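Local coordinates for protein acyl-CoA dehydrogenase (Thermus thermophilus, PDB 2Z1Q) that probably catalyses the FAD-dependent oxidation of 2,3-saturated acyl-CoA thioesters to 2,3-dehydroacyl-CoA, passing the electrons to an acceptor, at residues Q9-W14 with E346-E350; R405-P409 with V482-I487; T39-V43 with E99-S103; N62-M66 with F106-Y110; Q129-Y133 with F205-R209. All blocks are in the same frame, centred on the assembly; numbering follows the deposited sequence.

Contact 1 (Q9-W14 with E346-E350); sequences QKGGGW and EYAVE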
# COMPACT_ATOMS: atom_id res chain seq x y z
N GLN B 9 -27.21 3.21 23.51
CA GLN B 9 -27.48 2.00 22.74
C GLN B 9 -27.85 2.29 21.29
O GLN B 9 -27.40 1.59 20.39
CB GLN B 9 -28.61 1.18 23.38
CG GLN B 9 -28.15 0.32 24.55
CD GLN B 9 -29.22 -0.63 25.05
OE1 GLN B 9 -28.93 -1.56 25.80
NE2 GLN B 9 -30.47 -0.40 24.64
N LYS B 10 -28.67 3.32 21.09
CA LYS B 10 -29.11 3.71 19.75
C LYS B 10 -27.92 3.90 18.81
O LYS B 10 -26.78 4.08 19.26
CB LYS B 10 -29.92 5.01 19.81
CG LYS B 10 -31.19 4.93 20.67
CD LYS B 10 -32.06 6.18 20.53
CE LYS B 10 -33.36 6.04 21.31
NZ LYS B 10 -34.33 7.14 21.03
N GLY B 11 -28.18 3.84 17.51
CA GLY B 11 -27.11 4.02 16.54
C GLY B 11 -26.48 5.39 16.65
O GLY B 11 -27.15 6.40 16.45
N GLY B 12 -25.19 5.43 16.98
CA GLY B 12 -24.50 6.69 17.12
C GLY B 12 -24.59 7.25 18.52
O GLY B 12 -24.10 8.34 18.80
N GLY B 13 -25.23 6.50 19.41
CA GLY B 13 -25.37 6.95 20.78
C GLY B 13 -24.05 7.09 21.51
O GLY B 13 -23.93 7.89 22.44
N TRP B 14 -23.06 6.32 21.09
CA TRP B 14 -21.74 6.37 21.71
C TRP B 14 -21.10 7.74 21.50
O TRP B 14 -20.07 8.05 22.09
CB TRP B 14 -20.83 5.29 21.12
CG TRP B 14 -20.80 5.32 19.63
CD1 TRP B 14 -21.63 4.65 18.78
CD2 TRP B 14 -19.92 6.09 18.81
NE1 TRP B 14 -21.32 4.96 17.47
CE2 TRP B 14 -20.27 5.84 17.47
CE3 TRP B 14 -18.86 6.97 19.08
CZ2 TRP B 14 -19.61 6.45 16.39
CZ3 TRP B 14 -18.20 7.57 18.01
CH2 TRP B 14 -18.58 7.31 16.68
N GLU B 346 -30.11 0.14 12.05
CA GLU B 346 -29.89 1.03 13.19
C GLU B 346 -28.41 1.37 13.34
O GLU B 346 -28.07 2.46 13.78
CB GLU B 346 -30.40 0.35 14.47
CG GLU B 346 -30.15 1.14 15.75
CD GLU B 346 -30.89 2.47 15.77
OE1 GLU B 346 -30.64 3.27 16.70
OE2 GLU B 346 -31.71 2.72 14.86
N TYR B 347 -27.54 0.43 12.96
CA TYR B 347 -26.10 0.67 13.07
C TYR B 347 -25.37 0.75 11.73
O TYR B 347 -24.21 0.33 11.62
CB TYR B 347 -25.47 -0.40 13.97
CG TYR B 347 -26.12 -0.50 15.33
CD1 TYR B 347 -27.28 -1.26 15.51
CD2 TYR B 347 -25.62 0.20 16.43
CE1 TYR B 347 -27.93 -1.32 16.74
CE2 TYR B 347 -26.26 0.15 17.67
CZ TYR B 347 -27.42 -0.61 17.81
OH TYR B 347 -28.08 -0.64 19.01
N ALA B 348 -26.04 1.31 10.72
CA ALA B 348 -25.47 1.47 9.39
C ALA B 348 -24.16 2.25 9.47
O ALA B 348 -23.18 1.91 8.81
CB ALA B 348 -26.46 2.20 8.47
N VAL B 349 -24.14 3.29 10.31
CA VAL B 349 -22.94 4.09 10.48
C VAL B 349 -21.79 3.26 11.04
O VAL B 349 -20.68 3.33 10.52
CB VAL B 349 -23.22 5.31 11.38
CG1 VAL B 349 -21.94 6.09 11.63
CG2 VAL B 349 -24.26 6.20 10.72
N GLU B 350 -22.06 2.47 12.07
CA GLU B 350 -21.03 1.62 12.66
C GLU B 350 -20.51 0.60 11.63
O GLU B 350 -19.31 0.33 11.57
CB GLU B 350 -21.59 0.85 13.87
CG GLU B 350 -21.87 1.64 15.15
CD GLU B 350 -23.01 2.66 15.04
OE1 GLU B 350 -23.98 2.44 14.29
OE2 GLU B 350 -22.93 3.68 15.76
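A type II beta turn from Lys10 to Gly13, near the N terminus, is docked on the start of helix 348-372 in the C-terminal helical part of the acyl-CoA dehydrogenase fold. Hydrogen bonds dominate the contact. Two glutamates of 346-350 accept from the turn and from Trp14 just after it. Gly11 N gives a nearly straight bond to Glu346 OE1 (2.7 Å, 175°). Glu350 OE2 takes Trp14 NE1 at 2.7 Å and, more weakly, Gly12 N at 3.1 Å. Tyr347, the N-cap residue of the helix, donates from OH to Gln9 O at 2.7 Å. The turn is closed by Gly13 N to Lys10 O (2.9 Å).

The close fit depends on glycine. A CB on Gly11 would clash with Glu346 O, and Gly11 CA already makes a CH...O contact with Glu346 O at 3.3 Å. Gly12 has a positive phi of 89°, as the third residue of a type II turn does; a side chain there would jam against the preceding carbonyl.

Van der Waals contact is slight: Gly11 CA lies 4.1 Å from Tyr347 CD2. Helices 300-331 and 476-502 flank the site, and Tyr490 meets the Trp14 ring. Glu350 OE2 lies at the edge of the Trp14 indole, near the ring plane.

Contact 2 (R405-P409 with V482-I487); sequences RLLIP and VADILI
Residues 405-407 are helical, on helix 401-407, and the chain runs on through Ile408 (phi/psi -52/-52°) and Pro409 (-63/-11°). Residues 482-487 are regular alpha helix inside helix 476-502, with Leu486 N to Val482 O at 3.1 Å and Ile487 N to Ala483 O at 2.8 Å. The backbones come closest at Arg405 and Ala483, with CA atoms 5.6 Å apart. The small Ala483 permits this: its CB is 3.3 Å from Arg405 O.

Ile408 points toward the partner helix in an m,t rotamer (-64°, 168°). Leu486 and Ile487 are also m,t. Ile408 CG2 meets Leu486 CD1 at 3.6 Å, and Ile408 CD1 meets Ile487 CD1 at 4.0 Å. Pro409, C-gamma exo, sets CG 3.7 Å from Ala483 CB and 4.1 Å from Val482 CG1.

Arg405 is extended (m,t,t, then chi4 77°). Its NE and NH1 both bond to Asp484 OD1, at 3.0 and 3.1 Å, in a salt bridge. Asp484 is m. Arg405 NH1 also forms a salt bridge with Glu360 of helix 348-372, its strongest polar partner. Leu406 points away, touching FAD and Leu301 of the second subunit. The arrangement is buried helix-to-helix packing in the C-terminal helical domain of an acyl-CoA dehydrogenase, beside its FAD pocket.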
# COMPACT_ATOMS: atom_id res chain seq x y z
N ARG B 405 -16.75 7.00 3.66
CA ARG B 405 -16.32 8.17 4.41
C ARG B 405 -17.36 9.29 4.31
O ARG B 405 -17.53 10.07 5.24
CB ARG B 405 -14.96 8.69 3.93
CG ARG B 405 -13.74 7.97 4.53
CD ARG B 405 -12.43 8.67 4.18
NE ARG B 405 -11.33 8.16 4.99
CZ ARG B 405 -10.72 7.00 4.78
NH1 ARG B 405 -9.72 6.62 5.59
NH2 ARG B 405 -11.06 6.21 3.76
N LEU B 406 -18.06 9.38 3.18
CA LEU B 406 -19.08 10.41 3.01
C LEU B 406 -20.35 10.07 3.78
O LEU B 406 -21.10 10.96 4.18
CB LEU B 406 -19.41 10.59 1.53
CG LEU B 406 -18.62 11.64 0.75
CD1 LEU B 406 -17.16 11.61 1.15
CD2 LEU B 406 -18.77 11.40 -0.74
N LEU B 407 -20.58 8.77 4.00
CA LEU B 407 -21.76 8.31 4.71
C LEU B 407 -21.67 8.43 6.24
O LEU B 407 -22.66 8.76 6.90
CB LEU B 407 -22.07 6.85 4.34
CG LEU B 407 -22.87 6.53 3.07
CD1 LEU B 407 -22.28 7.26 1.87
CD2 LEU B 407 -22.86 5.02 2.84
N ILE B 408 -20.50 8.15 6.79
CA ILE B 408 -20.31 8.20 8.23
C ILE B 408 -20.75 9.53 8.86
O ILE B 408 -21.53 9.54 9.81
CB ILE B 408 -18.83 7.89 8.58
CG1 ILE B 408 -18.51 6.46 8.16
CG2 ILE B 408 -18.58 8.09 10.06
CD1 ILE B 408 -17.03 6.09 8.17
N PRO B 409 -20.27 10.67 8.33
CA PRO B 409 -20.66 11.97 8.88
C PRO B 409 -22.16 12.25 8.75
O PRO B 409 -22.67 13.21 9.33
CB PRO B 409 -19.81 12.95 8.06
CG PRO B 409 -18.59 12.14 7.75
CD PRO B 409 -19.19 10.82 7.35
N VAL B 482 -13.72 14.58 9.00
CA VAL B 482 -14.67 14.32 10.09
C VAL B 482 -14.87 12.81 10.30
O VAL B 482 -14.86 12.34 11.43
CB VAL B 482 -16.04 15.00 9.80
CG1 VAL B 482 -17.09 14.51 10.78
CG2 VAL B 482 -15.89 16.50 9.94
N ALA B 483 -15.02 12.06 9.21
CA ALA B 483 -15.21 10.61 9.29
C ALA B 483 -14.00 9.90 9.91
O ALA B 483 -14.16 8.98 10.70
CB ALA B 483 -15.50 10.03 7.88
N ASP B 484 -12.80 10.35 9.57
CA ASP B 484 -11.58 9.77 10.13
C ASP B 484 -11.50 9.97 11.65
O ASP B 484 -10.94 9.15 12.36
CB ASP B 484 -10.35 10.34 9.43
CG ASP B 484 -10.22 9.84 8.00
OD1 ASP B 484 -10.50 8.64 7.78
OD2 ASP B 484 -9.84 10.62 7.09
N ILE B 485 -12.09 11.05 12.14
CA ILE B 485 -12.07 11.29 13.58
C ILE B 485 -13.07 10.35 14.24
O ILE B 485 -12.76 9.71 15.24
CB ILE B 485 -12.40 12.76 13.88
CG1 ILE B 485 -11.38 13.65 13.16
CG2 ILE B 485 -12.34 13.02 15.39
CD1 ILE B 485 -11.60 15.12 13.33
N LEU B 486 -14.26 10.23 13.63
CA LEU B 486 -15.30 9.34 14.14
C LEU B 486 -14.81 7.89 14.15
O LEU B 486 -15.09 7.15 15.10
CB LEU B 486 -16.57 9.47 13.28
CG LEU B 486 -17.27 10.83 13.37
CD1 LEU B 486 -18.37 10.93 12.32
CD2 LEU B 486 -17.84 11.03 14.77
N ILE B 487 -14.06 7.52 13.12
CA ILE B 487 -13.50 6.17 13.02
C ILE B 487 -12.51 5.88 14.14
O ILE B 487 -12.58 4.83 14.78
CB ILE B 487 -12.75 5.95 11.67
CG1 ILE B 487 -13.77 5.99 10.53
CG2 ILE B 487 -11.94 4.64 11.71
CD1 ILE B 487 -13.17 6.01 9.15

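Contact 3 (T39-V43 with E99-S103); sequences TRTFV and ELSGS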
# COMPACT_ATOMS: atom_id res chain seq x y z
N THR B 39 -15.05 -23.86 11.15
CA THR B 39 -14.55 -23.09 10.02
C THR B 39 -13.04 -23.24 9.91
O THR B 39 -12.51 -23.50 8.82
CB THR B 39 -14.93 -21.60 10.17
OG1 THR B 39 -16.36 -21.49 10.16
CG2 THR B 39 -14.36 -20.78 9.03
N ARG B 40 -12.33 -23.10 11.03
CA ARG B 40 -10.88 -23.25 11.01
C ARG B 40 -10.48 -24.62 10.48
O ARG B 40 -9.48 -24.75 9.75
CB ARG B 40 -10.31 -23.05 12.42
CG ARG B 40 -9.98 -21.59 12.78
CD ARG B 40 -9.49 -21.44 14.22
NE ARG B 40 -10.58 -21.22 15.18
CZ ARG B 40 -10.70 -21.88 16.33
NH1 ARG B 40 -9.81 -22.80 16.68
NH2 ARG B 40 -11.72 -21.62 17.14
N THR B 41 -11.26 -25.64 10.82
CA THR B 41 -10.97 -27.00 10.37
C THR B 41 -11.25 -27.11 8.87
O THR B 41 -10.45 -27.66 8.11
CB THR B 41 -11.83 -28.03 11.13
OG1 THR B 41 -11.66 -27.85 12.54
CG2 THR B 41 -11.42 -29.45 10.76
N PHE B 42 -12.40 -26.59 8.46
CA PHE B 42 -12.82 -26.58 7.06
C PHE B 42 -11.75 -25.95 6.17
O PHE B 42 -11.49 -26.43 5.07
CB PHE B 42 -14.12 -25.79 6.92
CG PHE B 42 -14.58 -25.63 5.50
CD1 PHE B 42 -14.93 -26.74 4.74
CD2 PHE B 42 -14.70 -24.36 4.93
CE1 PHE B 42 -15.38 -26.59 3.44
CE2 PHE B 42 -15.15 -24.21 3.63
CZ PHE B 42 -15.50 -25.33 2.88
N VAL B 43 -11.14 -24.87 6.65
CA VAL B 43 -10.12 -24.15 5.89
C VAL B 43 -8.81 -24.91 5.78
O VAL B 43 -8.27 -25.08 4.69
CB VAL B 43 -9.84 -22.77 6.52
CG1 VAL B 43 -8.69 -22.08 5.80
CG2 VAL B 43 -11.09 -21.93 6.44
N GLU B 99 -12.82 -16.11 10.18
CA GLU B 99 -12.03 -17.33 10.08
C GLU B 99 -11.82 -17.77 8.63
O GLU B 99 -10.86 -18.48 8.31
CB GLU B 99 -12.69 -18.46 10.89
CG GLU B 99 -12.63 -18.27 12.42
CD GLU B 99 -11.24 -17.95 12.94
OE1 GLU B 99 -10.25 -18.36 12.29
OE2 GLU B 99 -11.12 -17.30 14.00
N LEU B 100 -12.70 -17.34 7.74
CA LEU B 100 -12.56 -17.71 6.35
C LEU B 100 -11.58 -16.83 5.57
O LEU B 100 -11.36 -17.06 4.38
CB LEU B 100 -13.91 -17.72 5.66
CG LEU B 100 -14.73 -18.99 5.91
CD1 LEU B 100 -16.05 -18.82 5.21
CD2 LEU B 100 -14.00 -20.23 5.39
N SER B 101 -10.97 -15.86 6.25
CA SER B 101 -9.99 -14.96 5.61
C SER B 101 -8.72 -15.74 5.27
O SER B 101 -7.75 -15.16 4.75
CB SER B 101 -9.64 -13.80 6.55
OG SER B 101 -8.88 -14.25 7.67
N GLY B 102 -8.71 -17.03 5.56
CA GLY B 102 -7.55 -17.85 5.27
C GLY B 102 -7.76 -18.74 4.06
O GLY B 102 -6.87 -19.48 3.64
N SER B 103 -8.96 -18.65 3.49
CA SER B 103 -9.33 -19.45 2.34
C SER B 103 -9.00 -18.74 1.01
O SER B 103 -9.25 -19.27 -0.07
CB SER B 103 -10.82 -19.77 2.41
OG SER B 103 -11.61 -18.59 2.35
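This is a buried, mainly apolar contact between helix 30-54 and the end of helix 90-99 with the turn after it. It lies within the all-helical N-terminal domain of the acyl-CoA dehydrogenase fold. No hydrogen bond crosses between the segments. The two run side by side, with CA atoms 6.1 Å apart at Arg40 and Glu99 and 5.9 Å apart at Val43 and Ser103.

Thr39 and Val43, one helical turn apart, face the partner. Thr39 CG2 packs on Glu99 CB (3.4 Å) and Leu100 CG (3.6 Å). Val43 CG2 meets Leu100 CD2 at 3.5 Å. Its other methyl, CG1, lies 3.8 Å from Gly102 O. Phe42 adds a ring-edge approach, CD2 to Leu100 CD2 at 4.2 Å, while the rest of its ring packs toward helix 62-71.

The charged pair is looser. Arg40 NE stays 4.1 Å from Glu99 OE1, beyond a salt bridge, although Arg40 CG comes to 3.3 Å from that oxygen. The salt-bridge partner of Glu99 is Arg277, so the end of helix 90-99 is also tied to helix 252-288. The turn is held from within as well: Leu100 O accepts from Ser103 N at 3.0 Å and from Ser103 OG at 2.6 Å.

Contact 4 (N62-M66 with F106-Y110); sequences NVPLM and FSVTY
The helical N-terminal domain of this acyl-CoA dehydrogenase packs helix 62-71 on helix 106-117 here, with a Met-aromatic contact at the centre. Both segments are regular alpha helix. The axes of these two short segments approach to 10.9 Å and cross at -62°. The nearest CA pairs are Asn62 with Phe106 (7.0 Å) and Met66 with Tyr110 (7.2 Å).

Phe106 (chi1 177°, chi2 70°) reaches across the gap between the helices. Met66 folds as t,p,m (-156°, 74°, -75°). This brings CE to 3.4 Å from Phe106 CZ and 3.9 Å from Tyr110 CD1. Met66 SD lies 5.2 Å from the Phe106 ring centroid, in an oblique approach, and 4.0 Å from Thr109 CG2. Leu65, rotamer m,t, sets CB 3.8 Å from Phe106 CE1. Asn62 (chi1 -86°) places its side-chain amide near Thr109. Tyr110 OH bonds to Leu74 O, and Val47 of helix 30-54 touches both Leu65 and Phe106.

All six touching residues are buried. The contact is apolar around Met66, Leu65 and Phe106, with a sulfur-aromatic component, and polar side chains meet at Asn62 and Thr109.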
# COMPACT_ATOMS: atom_id res chain seq x y z
N ASN B 62 -14.73 -24.54 -6.62
CA ASN B 62 -15.55 -23.75 -5.70
C ASN B 62 -16.89 -24.48 -5.43
O ASN B 62 -17.47 -24.35 -4.36
CB ASN B 62 -15.88 -22.36 -6.29
CG ASN B 62 -14.81 -21.31 -6.02
OD1 ASN B 62 -14.10 -20.88 -6.93
ND2 ASN B 62 -14.69 -20.89 -4.76
N VAL B 63 -17.38 -25.23 -6.42
CA VAL B 63 -18.66 -25.92 -6.28
C VAL B 63 -18.62 -26.99 -5.18
O VAL B 63 -19.41 -26.96 -4.25
CB VAL B 63 -19.10 -26.56 -7.61
CG1 VAL B 63 -20.44 -27.26 -7.45
CG2 VAL B 63 -19.22 -25.48 -8.68
N PRO B 64 -17.70 -27.95 -5.29
CA PRO B 64 -17.65 -28.97 -4.25
C PRO B 64 -17.33 -28.35 -2.88
O PRO B 64 -17.84 -28.80 -1.85
CB PRO B 64 -16.58 -29.93 -4.75
CG PRO B 64 -15.68 -29.04 -5.58
CD PRO B 64 -16.69 -28.22 -6.33
N LEU B 65 -16.48 -27.32 -2.86
CA LEU B 65 -16.12 -26.65 -1.60
C LEU B 65 -17.34 -25.98 -0.99
O LEU B 65 -17.52 -25.99 0.22
CB LEU B 65 -15.05 -25.58 -1.83
CG LEU B 65 -13.61 -26.09 -1.82
CD1 LEU B 65 -12.68 -24.97 -2.25
CD2 LEU B 65 -13.23 -26.58 -0.42
N MET B 66 -18.17 -25.40 -1.84
CA MET B 66 -19.36 -24.72 -1.37
C MET B 66 -20.36 -25.76 -0.84
O MET B 66 -21.08 -25.51 0.13
CB MET B 66 -19.95 -23.87 -2.50
CG MET B 66 -20.83 -22.70 -2.05
SD MET B 66 -19.98 -21.24 -1.34
CE MET B 66 -19.52 -21.83 0.27
N PHE B 106 -11.70 -18.03 -1.99
CA PHE B 106 -12.91 -18.73 -1.62
C PHE B 106 -13.74 -17.86 -0.67
O PHE B 106 -14.97 -17.99 -0.61
CB PHE B 106 -12.59 -20.08 -0.97
CG PHE B 106 -13.80 -20.81 -0.51
CD1 PHE B 106 -14.71 -21.35 -1.42
CD2 PHE B 106 -14.09 -20.88 0.85
CE1 PHE B 106 -15.89 -21.95 -0.98
CE2 PHE B 106 -15.27 -21.48 1.30
CZ PHE B 106 -16.17 -22.01 0.38
N SER B 107 -13.08 -16.95 0.05
CA SER B 107 -13.77 -16.06 0.97
C SER B 107 -14.79 -15.22 0.19
O SER B 107 -15.90 -14.98 0.68
CB SER B 107 -12.76 -15.15 1.67
OG SER B 107 -12.04 -14.37 0.73
N VAL B 108 -14.42 -14.77 -1.01
CA VAL B 108 -15.35 -13.98 -1.82
C VAL B 108 -16.48 -14.89 -2.31
O VAL B 108 -17.64 -14.50 -2.33
CB VAL B 108 -14.63 -13.30 -3.01
CG1 VAL B 108 -15.61 -12.51 -3.88
CG2 VAL B 108 -13.57 -12.35 -2.47
N THR B 109 -16.14 -16.12 -2.69
CA THR B 109 -17.16 -17.07 -3.15
C THR B 109 -18.21 -17.23 -2.05
O THR B 109 -19.39 -17.01 -2.27
CB THR B 109 -16.53 -18.45 -3.45
OG1 THR B 109 -15.46 -18.30 -4.38
CG2 THR B 109 -17.58 -19.40 -4.02
N TYR B 110 -17.74 -17.57 -0.85
CA TYR B 110 -18.62 -17.73 0.32
C TYR B 110 -19.36 -16.42 0.63
O TYR B 110 -20.59 -16.41 0.78
CB TYR B 110 -17.78 -18.11 1.56
CG TYR B 110 -18.56 -18.17 2.85
CD1 TYR B 110 -19.33 -19.28 3.18
CD2 TYR B 110 -18.56 -17.08 3.74
CE1 TYR B 110 -20.07 -19.33 4.35
CE2 TYR B 110 -19.31 -17.13 4.93
CZ TYR B 110 -20.07 -18.27 5.22
OH TYR B 110 -20.84 -18.39 6.35

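Contact 5 (Q129-Y133 with F205-R209); sequences QKRKY and FLVER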
# COMPACT_ATOMS: atom_id res chain seq x y z
N GLN B 129 -41.60 -18.01 -3.36
CA GLN B 129 -40.26 -18.03 -3.96
C GLN B 129 -39.15 -18.30 -2.96
O GLN B 129 -38.03 -18.61 -3.35
CB GLN B 129 -39.99 -16.73 -4.73
CG GLN B 129 -40.11 -15.49 -3.89
CD GLN B 129 -40.11 -14.20 -4.70
OE1 GLN B 129 -40.68 -14.13 -5.79
NE2 GLN B 129 -39.49 -13.17 -4.16
N LYS B 130 -39.43 -18.20 -1.67
CA LYS B 130 -38.41 -18.47 -0.66
C LYS B 130 -38.31 -19.97 -0.38
O LYS B 130 -37.24 -20.46 0.01
CB LYS B 130 -38.72 -17.73 0.65
CG LYS B 130 -38.47 -16.24 0.58
CD LYS B 130 -38.47 -15.61 1.96
CE LYS B 130 -39.84 -15.66 2.59
NZ LYS B 130 -39.83 -15.10 3.97
N ARG B 131 -39.41 -20.69 -0.59
CA ARG B 131 -39.42 -22.13 -0.34
C ARG B 131 -38.77 -22.90 -1.48
O ARG B 131 -38.23 -23.99 -1.28
CB ARG B 131 -40.85 -22.64 -0.15
CG ARG B 131 -40.95 -24.12 0.26
CD ARG B 131 -40.32 -24.39 1.64
NE ARG B 131 -39.26 -25.40 1.62
CZ ARG B 131 -38.51 -25.72 2.67
NH1 ARG B 131 -37.57 -26.66 2.57
NH2 ARG B 131 -38.70 -25.10 3.83
N LYS B 132 -38.80 -22.32 -2.67
CA LYS B 132 -38.23 -23.01 -3.81
C LYS B 132 -36.84 -22.52 -4.19
O LYS B 132 -36.33 -22.87 -5.25
CB LYS B 132 -39.16 -22.90 -5.01
CG LYS B 132 -39.17 -21.53 -5.66
CD LYS B 132 -38.54 -21.59 -7.05
CE LYS B 132 -39.32 -22.50 -7.99
NZ LYS B 132 -38.80 -22.44 -9.39
N TYR B 133 -36.23 -21.71 -3.34
CA TYR B 133 -34.90 -21.18 -3.63
C TYR B 133 -33.98 -21.22 -2.42
O TYR B 133 -32.89 -21.78 -2.48
CB TYR B 133 -34.99 -19.75 -4.15
CG TYR B 133 -35.42 -19.63 -5.60
CD1 TYR B 133 -36.37 -18.69 -6.00
CD2 TYR B 133 -34.88 -20.46 -6.58
CE1 TYR B 133 -36.78 -18.59 -7.32
CE2 TYR B 133 -35.28 -20.37 -7.91
CZ TYR B 133 -36.23 -19.44 -8.27
OH TYR B 133 -36.67 -19.36 -9.58
N PHE B 205 -34.70 -8.83 -9.98
CA PHE B 205 -35.30 -10.02 -10.59
C PHE B 205 -34.51 -11.30 -10.29
O PHE B 205 -33.29 -11.28 -10.22
CB PHE B 205 -35.39 -9.88 -12.12
CG PHE B 205 -36.21 -8.70 -12.58
CD1 PHE B 205 -35.69 -7.41 -12.55
CD2 PHE B 205 -37.50 -8.89 -13.06
CE1 PHE B 205 -36.44 -6.33 -12.99
CE2 PHE B 205 -38.26 -7.81 -13.50
CZ PHE B 205 -37.73 -6.53 -13.47
N LEU B 206 -35.23 -12.41 -10.14
CA LEU B 206 -34.59 -13.71 -9.89
C LEU B 206 -34.44 -14.37 -11.26
O LEU B 206 -35.43 -14.58 -11.95
CB LEU B 206 -35.47 -14.56 -8.98
CG LEU B 206 -35.79 -13.98 -7.60
CD1 LEU B 206 -36.99 -14.71 -6.99
CD2 LEU B 206 -34.57 -14.07 -6.70
N VAL B 207 -33.20 -14.69 -11.65
CA VAL B 207 -32.94 -15.31 -12.94
C VAL B 207 -32.14 -16.58 -12.75
O VAL B 207 -31.08 -16.58 -12.13
CB VAL B 207 -32.13 -14.35 -13.87
CG1 VAL B 207 -31.99 -14.95 -15.28
CG2 VAL B 207 -32.80 -13.01 -13.92
N GLU B 208 -32.66 -17.68 -13.29
CA GLU B 208 -31.98 -18.95 -13.16
C GLU B 208 -30.91 -19.04 -14.25
O GLU B 208 -31.11 -18.55 -15.36
CB GLU B 208 -32.99 -20.08 -13.28
CG GLU B 208 -34.17 -19.85 -12.35
CD GLU B 208 -35.09 -21.04 -12.23
OE1 GLU B 208 -35.75 -21.39 -13.24
OE2 GLU B 208 -35.17 -21.64 -11.14
N ARG B 209 -29.79 -19.65 -13.90
CA ARG B 209 -28.69 -19.78 -14.84
C ARG B 209 -29.11 -20.34 -16.20
O ARG B 209 -28.72 -19.80 -17.23
CB ARG B 209 -27.59 -20.67 -14.26
CG ARG B 209 -26.32 -20.63 -15.07
CD ARG B 209 -25.35 -21.72 -14.66
NE ARG B 209 -24.07 -21.57 -15.34
CZ ARG B 209 -23.17 -20.64 -15.04
NH1 ARG B 209 -23.40 -19.78 -14.06
NH2 ARG B 209 -22.04 -20.57 -15.73
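Leu206, Tyr133 and Glu208 carry most of this small contact, which joins the N-terminal helical domain to the beta domain of the acyl-CoA dehydrogenase fold. Leu206 and Glu208 lie two apart on strand 201-208, so both point toward residues 129-133.

Leu206 is the apolar half. Its CD1 sits 3.9 Å from Tyr133 CE1 and also 3.9 Å from Gln129 CD. Tyr133 spans both halves. Its ring carbons pack on Leu206, while OH donates a weak hydrogen bond to Glu208 OE2 at 3.1 Å. That oxygen lies at the ring edge, near its plane. Lys132 NZ is 4.1 Å from Glu208 OE2, opposite charges near each other but too far for a salt bridge.

The backbones stay well apart, with the nearest CA pair, Gln129 and Leu206, at 9.3 Å. Side chains alone bridge the gap.

Tyr133 is the N-cap of helix 134-139. Leu121 of helix 119-124 touches both Tyr133 and Leu206. Strand 201-208 lies between strands 190-197 and 245-246, antiparallel to both.

From the N terminus, residues 9-14 come first, but contact 1 closes only at 346-350. Its long loop encloses contacts 3, 4 and 5. Contacts 3 and 4 cross: their segments run 39-43, 62-66, 99-103, 106-110. They touch, Phe42 CZ meeting Leu65 O at 3.4 Å, and together knit the N-terminal helices. Contact 5 follows in series, tying that domain to the beta sheet. Contact 2 opens after contact 1 has closed and joins C-terminal helices across the unmodelled 417-440. It touches contact 1, where Trp14 CH2 is 3.8 Å from Leu486 O. The centres of contacts 2 and 5 are about 38 Å apart.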